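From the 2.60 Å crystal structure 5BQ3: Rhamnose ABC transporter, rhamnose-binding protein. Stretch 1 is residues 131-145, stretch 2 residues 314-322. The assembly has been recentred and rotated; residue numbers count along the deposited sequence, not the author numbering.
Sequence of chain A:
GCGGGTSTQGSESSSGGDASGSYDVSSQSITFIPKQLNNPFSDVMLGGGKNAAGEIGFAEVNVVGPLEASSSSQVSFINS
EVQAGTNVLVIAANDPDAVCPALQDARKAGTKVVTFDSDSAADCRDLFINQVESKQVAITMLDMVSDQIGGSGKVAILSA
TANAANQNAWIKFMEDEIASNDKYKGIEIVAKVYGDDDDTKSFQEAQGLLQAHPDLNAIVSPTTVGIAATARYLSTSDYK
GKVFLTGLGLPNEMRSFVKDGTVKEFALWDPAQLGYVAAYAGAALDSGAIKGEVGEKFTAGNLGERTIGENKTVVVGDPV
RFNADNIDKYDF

Stretch 1 (131-145) QVESKQVAITMLDMV
Stretch 2, residues 314-322: VVVGDPVRF

The one salt bridge between the stretches pairs Asp-143 with Arg-321, with Arg-321 NH2 3.3 Å from Asp-143 OD2. The N-H...O angle of 135° makes its hydrogen bond weak, but opposite charges still favour the pairing. Arg-321 reaches the helix in an extended form (chi1 m, -72°; chi2 t, -170°; chi3 t, -157°; chi4 -170°), while Asp-143 adopts m (chi1 -90°, chi2 15°). The carboxylate approaches the guanidinium at its edge, near the plane; Met-144 CG and Thr-140 O lie over one face. Met-144, a selenomethionine in rotamers m, t, m, places CG 4.2 Å from Arg-321 NH1, and Thr-140 CG2 lies 3.9 Å from Arg-321 NE, so aliphatic atoms of two helix residues approach the charged group from the same side.

At the other end, backbone groups meet. Gly-317 N donates a weak hydrogen bond to Gln-131 O (3.5 Å, 147°). Gln-131 O also lies 3.3 Å from Gly-317 O, but both are acceptors and no bond joins them. Instead, a water bridges the stretches, accepting from Glu-133 N at 2.9 Å and donating to Gly-317 O at 2.8 Å. The register pairs Gln-131 with Val-316 (CA to CA 5.1 Å) and Val-132 with Gly-317 (CA to CA 5.8 Å).

Val-132 is extended (phi/psi -141/154), and Glu-133 occupies the N-cap position before the helix, which runs from Ser-134 through Val-145 and onward. In stretch 2, Val-314 and Val-315 are in strand conformation, Val-316 turns to -62/-46, Gly-317 adopts 166/-167, and Asp-318 and Pro-319 (-57/142) lead into strand 320-322. This strand runs at 29° to the helix, in broadly the same N-to-C direction, with the axes 10.5 Å apart at closest approach.

Between the two polar ends, Pro-319 forms the apolar centre, its ring C-gamma exo and its CA-to-CB bond directed toward the helix. Pro-319 CG lies 3.8 Å from Val-132 CG1 (Val-132 chi1 m), 4.3 Å from Val-137 CG2 (chi1 t) and 3.4 Å from Thr-140 OG1. That hydroxyl, with Thr-140 in m, donates to Gln-136 O at 2.7 Å within the helix, so its polar need is met beside the proline. Gln-136 (t, p) sets CG 3.8 Å from Pro-319 CD and 3.4 Å from Asp-318 OD1. Farther out, Val-315 (chi1 t) places CG1 3.9 Å from Glu-133 N, and Val-316 CB packs 3.5 Å from Gln-131 O. In all, the contact buries 608 Å², both sides summed.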

# COMPACT_ATOMS: atom_id res chain seq x y z
N GLN A 131 -1.57 -2.50 4.42
CA GLN A 131 -1.14 -1.11 4.62
C GLN A 131 -2.31 -0.22 4.98
O GLN A 131 -2.28 0.49 5.99
CB GLN A 131 -0.47 -0.54 3.34
CG GLN A 131 0.60 -1.41 2.71
CD GLN A 131 0.08 -2.21 1.55
OE1 GLN A 131 -0.78 -3.09 1.69
NE2 GLN A 131 0.60 -1.92 0.36
N VAL A 132 -3.36 -0.26 4.14
CA VAL A 132 -4.56 0.57 4.21
C VAL A 132 -5.81 -0.25 3.85
O VAL A 132 -5.72 -1.22 3.10
CB VAL A 132 -4.42 1.79 3.24
CG1 VAL A 132 -3.47 2.84 3.81
CG2 VAL A 132 -3.96 1.36 1.85
N GLU A 133 -6.98 0.17 4.37
CA GLU A 133 -8.30 -0.41 4.08
C GLU A 133 -8.83 0.29 2.81
O GLU A 133 -8.70 1.51 2.68
CB GLU A 133 -9.23 -0.27 5.31
CG GLU A 133 -10.73 -0.34 5.06
CD GLU A 133 -11.30 -1.66 4.55
OE1 GLU A 133 -10.85 -2.73 5.01
OE2 GLU A 133 -12.24 -1.61 3.72
N SER A 134 -9.41 -0.49 1.87
CA SER A 134 -9.92 -0.06 0.56
C SER A 134 -10.86 1.15 0.63
O SER A 134 -10.62 2.13 -0.07
CB SER A 134 -10.62 -1.22 -0.13
OG SER A 134 -10.60 -1.06 -1.54
N LYS A 135 -11.91 1.10 1.48
CA LYS A 135 -12.89 2.18 1.64
C LYS A 135 -12.24 3.46 2.22
O LYS A 135 -12.70 4.56 1.91
CB LYS A 135 -14.06 1.73 2.53
CG LYS A 135 -15.30 2.62 2.47
CD LYS A 135 -16.33 2.23 3.51
CE LYS A 135 -17.38 3.30 3.73
NZ LYS A 135 -18.37 3.36 2.62
N GLN A 136 -11.18 3.31 3.03
CA GLN A 136 -10.48 4.44 3.64
C GLN A 136 -9.64 5.19 2.60
O GLN A 136 -9.49 6.40 2.73
CB GLN A 136 -9.60 3.99 4.82
CG GLN A 136 -9.25 5.10 5.81
CD GLN A 136 -10.45 5.80 6.41
OE1 GLN A 136 -11.34 5.19 7.00
NE2 GLN A 136 -10.49 7.12 6.27
N VAL A 137 -9.12 4.48 1.58
CA VAL A 137 -8.34 5.09 0.49
C VAL A 137 -9.25 6.06 -0.28
O VAL A 137 -8.87 7.20 -0.52
CB VAL A 137 -7.70 4.02 -0.45
CG1 VAL A 137 -6.97 4.67 -1.63
CG2 VAL A 137 -6.75 3.11 0.32
N ALA A 138 -10.47 5.59 -0.61
CA ALA A 138 -11.50 6.33 -1.32
C ALA A 138 -11.95 7.56 -0.56
O ALA A 138 -12.16 8.61 -1.17
CB ALA A 138 -12.68 5.42 -1.57
N ILE A 139 -12.09 7.45 0.78
CA ILE A 139 -12.52 8.53 1.68
C ILE A 139 -11.42 9.61 1.71
O ILE A 139 -11.74 10.78 1.52
CB ILE A 139 -12.88 7.97 3.09
CG1 ILE A 139 -14.26 7.30 3.06
CG2 ILE A 139 -12.83 9.07 4.18
CD1 ILE A 139 -14.55 6.29 4.18
N THR A 140 -10.15 9.20 1.89
CA THR A 140 -8.97 10.08 1.93
C THR A 140 -8.91 10.92 0.66
O THR A 140 -8.77 12.14 0.76
CB THR A 140 -7.69 9.25 2.14
OG1 THR A 140 -7.84 8.48 3.33
CG2 THR A 140 -6.43 10.11 2.24
N MSE A 141 -9.06 10.28 -0.52
CA MSE A 141 -9.04 10.93 -1.83
C MSE A 141 -10.19 11.92 -1.99
O MSE A 141 -9.94 13.06 -2.39
CB MSE A 141 -9.03 9.89 -2.94
CG MSE A 141 -7.72 9.14 -2.99
SE MSE A 141 -7.42 8.26 -4.66
CE MSE A 141 -8.77 6.81 -4.49
N LEU A 142 -11.43 11.52 -1.63
CA LEU A 142 -12.60 12.41 -1.69
C LEU A 142 -12.44 13.61 -0.75
O LEU A 142 -12.88 14.70 -1.10
CB LEU A 142 -13.89 11.66 -1.33
CG LEU A 142 -14.46 10.73 -2.39
CD1 LEU A 142 -15.42 9.76 -1.76
CD2 LEU A 142 -15.14 11.50 -3.51
N ASP A 143 -11.81 13.41 0.43
CA ASP A 143 -11.55 14.46 1.42
C ASP A 143 -10.59 15.51 0.87
O ASP A 143 -10.81 16.69 1.07
CB ASP A 143 -10.98 13.86 2.72
CG ASP A 143 -12.01 13.46 3.77
OD1 ASP A 143 -13.20 13.36 3.42
OD2 ASP A 143 -11.61 13.23 4.93
N MSE A 144 -9.52 15.06 0.17
CA MSE A 144 -8.50 15.93 -0.46
C MSE A 144 -9.10 16.69 -1.64
O MSE A 144 -8.81 17.87 -1.80
CB MSE A 144 -7.28 15.11 -0.91
CG MSE A 144 -6.52 14.46 0.25
SE MSE A 144 -4.85 13.58 -0.25
CE MSE A 144 -5.52 12.24 -1.48
N VAL A 145 -9.96 16.02 -2.44
CA VAL A 145 -10.64 16.62 -3.60
C VAL A 145 -11.55 17.73 -3.11
O VAL A 145 -11.35 18.88 -3.49
CB VAL A 145 -11.42 15.58 -4.45
CG1 VAL A 145 -12.22 16.25 -5.56
CG2 VAL A 145 -10.48 14.55 -5.04
N VAL A 314 -4.98 -7.54 9.44
CA VAL A 314 -4.57 -6.45 10.34
C VAL A 314 -4.27 -5.22 9.46
O VAL A 314 -3.49 -5.33 8.51
CB VAL A 314 -3.36 -6.84 11.23
CG1 VAL A 314 -2.96 -5.70 12.16
CG2 VAL A 314 -3.63 -8.12 12.02
N VAL A 315 -4.89 -4.07 9.77
CA VAL A 315 -4.66 -2.82 9.01
C VAL A 315 -3.67 -1.95 9.81
O VAL A 315 -3.88 -1.71 11.00
CB VAL A 315 -5.99 -2.08 8.67
CG1 VAL A 315 -5.72 -0.78 7.91
CG2 VAL A 315 -6.94 -2.96 7.87
N VAL A 316 -2.60 -1.49 9.14
CA VAL A 316 -1.54 -0.65 9.71
C VAL A 316 -2.15 0.70 10.16
O VAL A 316 -1.88 1.14 11.28
CB VAL A 316 -0.34 -0.45 8.74
CG1 VAL A 316 0.72 0.47 9.33
CG2 VAL A 316 0.28 -1.79 8.35
N GLY A 317 -2.97 1.32 9.31
CA GLY A 317 -3.63 2.58 9.62
C GLY A 317 -4.25 3.28 8.44
O GLY A 317 -4.40 2.69 7.36
N ASP A 318 -4.63 4.56 8.63
CA ASP A 318 -5.23 5.40 7.60
C ASP A 318 -4.15 5.87 6.61
O ASP A 318 -2.99 5.99 7.02
CB ASP A 318 -5.95 6.61 8.23
CG ASP A 318 -7.14 6.29 9.13
OD1 ASP A 318 -7.84 5.29 8.86
OD2 ASP A 318 -7.40 7.08 10.06
N PRO A 319 -4.48 6.13 5.31
CA PRO A 319 -3.44 6.58 4.37
C PRO A 319 -2.72 7.85 4.83
O PRO A 319 -3.34 8.74 5.42
CB PRO A 319 -4.21 6.82 3.07
CG PRO A 319 -5.44 6.01 3.19
CD PRO A 319 -5.79 6.02 4.64
N VAL A 320 -1.40 7.90 4.59
CA VAL A 320 -0.54 9.04 4.95
C VAL A 320 -0.70 10.13 3.89
O VAL A 320 -0.52 9.86 2.70
CB VAL A 320 0.95 8.62 5.15
CG1 VAL A 320 1.84 9.83 5.40
CG2 VAL A 320 1.10 7.60 6.27
N ARG A 321 -1.07 11.34 4.32
CA ARG A 321 -1.24 12.49 3.43
C ARG A 321 0.08 13.25 3.32
O ARG A 321 0.69 13.58 4.34
CB ARG A 321 -2.36 13.42 3.92
CG ARG A 321 -3.76 12.86 3.74
CD ARG A 321 -4.80 13.91 4.01
NE ARG A 321 -6.07 13.31 4.38
CZ ARG A 321 -7.21 13.98 4.49
NH1 ARG A 321 -7.25 15.28 4.26
NH2 ARG A 321 -8.33 13.34 4.84
N PHE A 322 0.53 13.49 2.08
CA PHE A 322 1.79 14.19 1.81
C PHE A 322 1.54 15.56 1.19
O PHE A 322 0.81 15.68 0.21
CB PHE A 322 2.70 13.35 0.89
CG PHE A 322 3.02 11.96 1.37
CD1 PHE A 322 2.20 10.88 1.05
CD2 PHE A 322 4.16 11.71 2.13
CE1 PHE A 322 2.51 9.60 1.49
CE2 PHE A 322 4.46 10.42 2.58
CZ PHE A 322 3.63 9.37 2.26
O HOH W 1 -6.82 2.54 6.01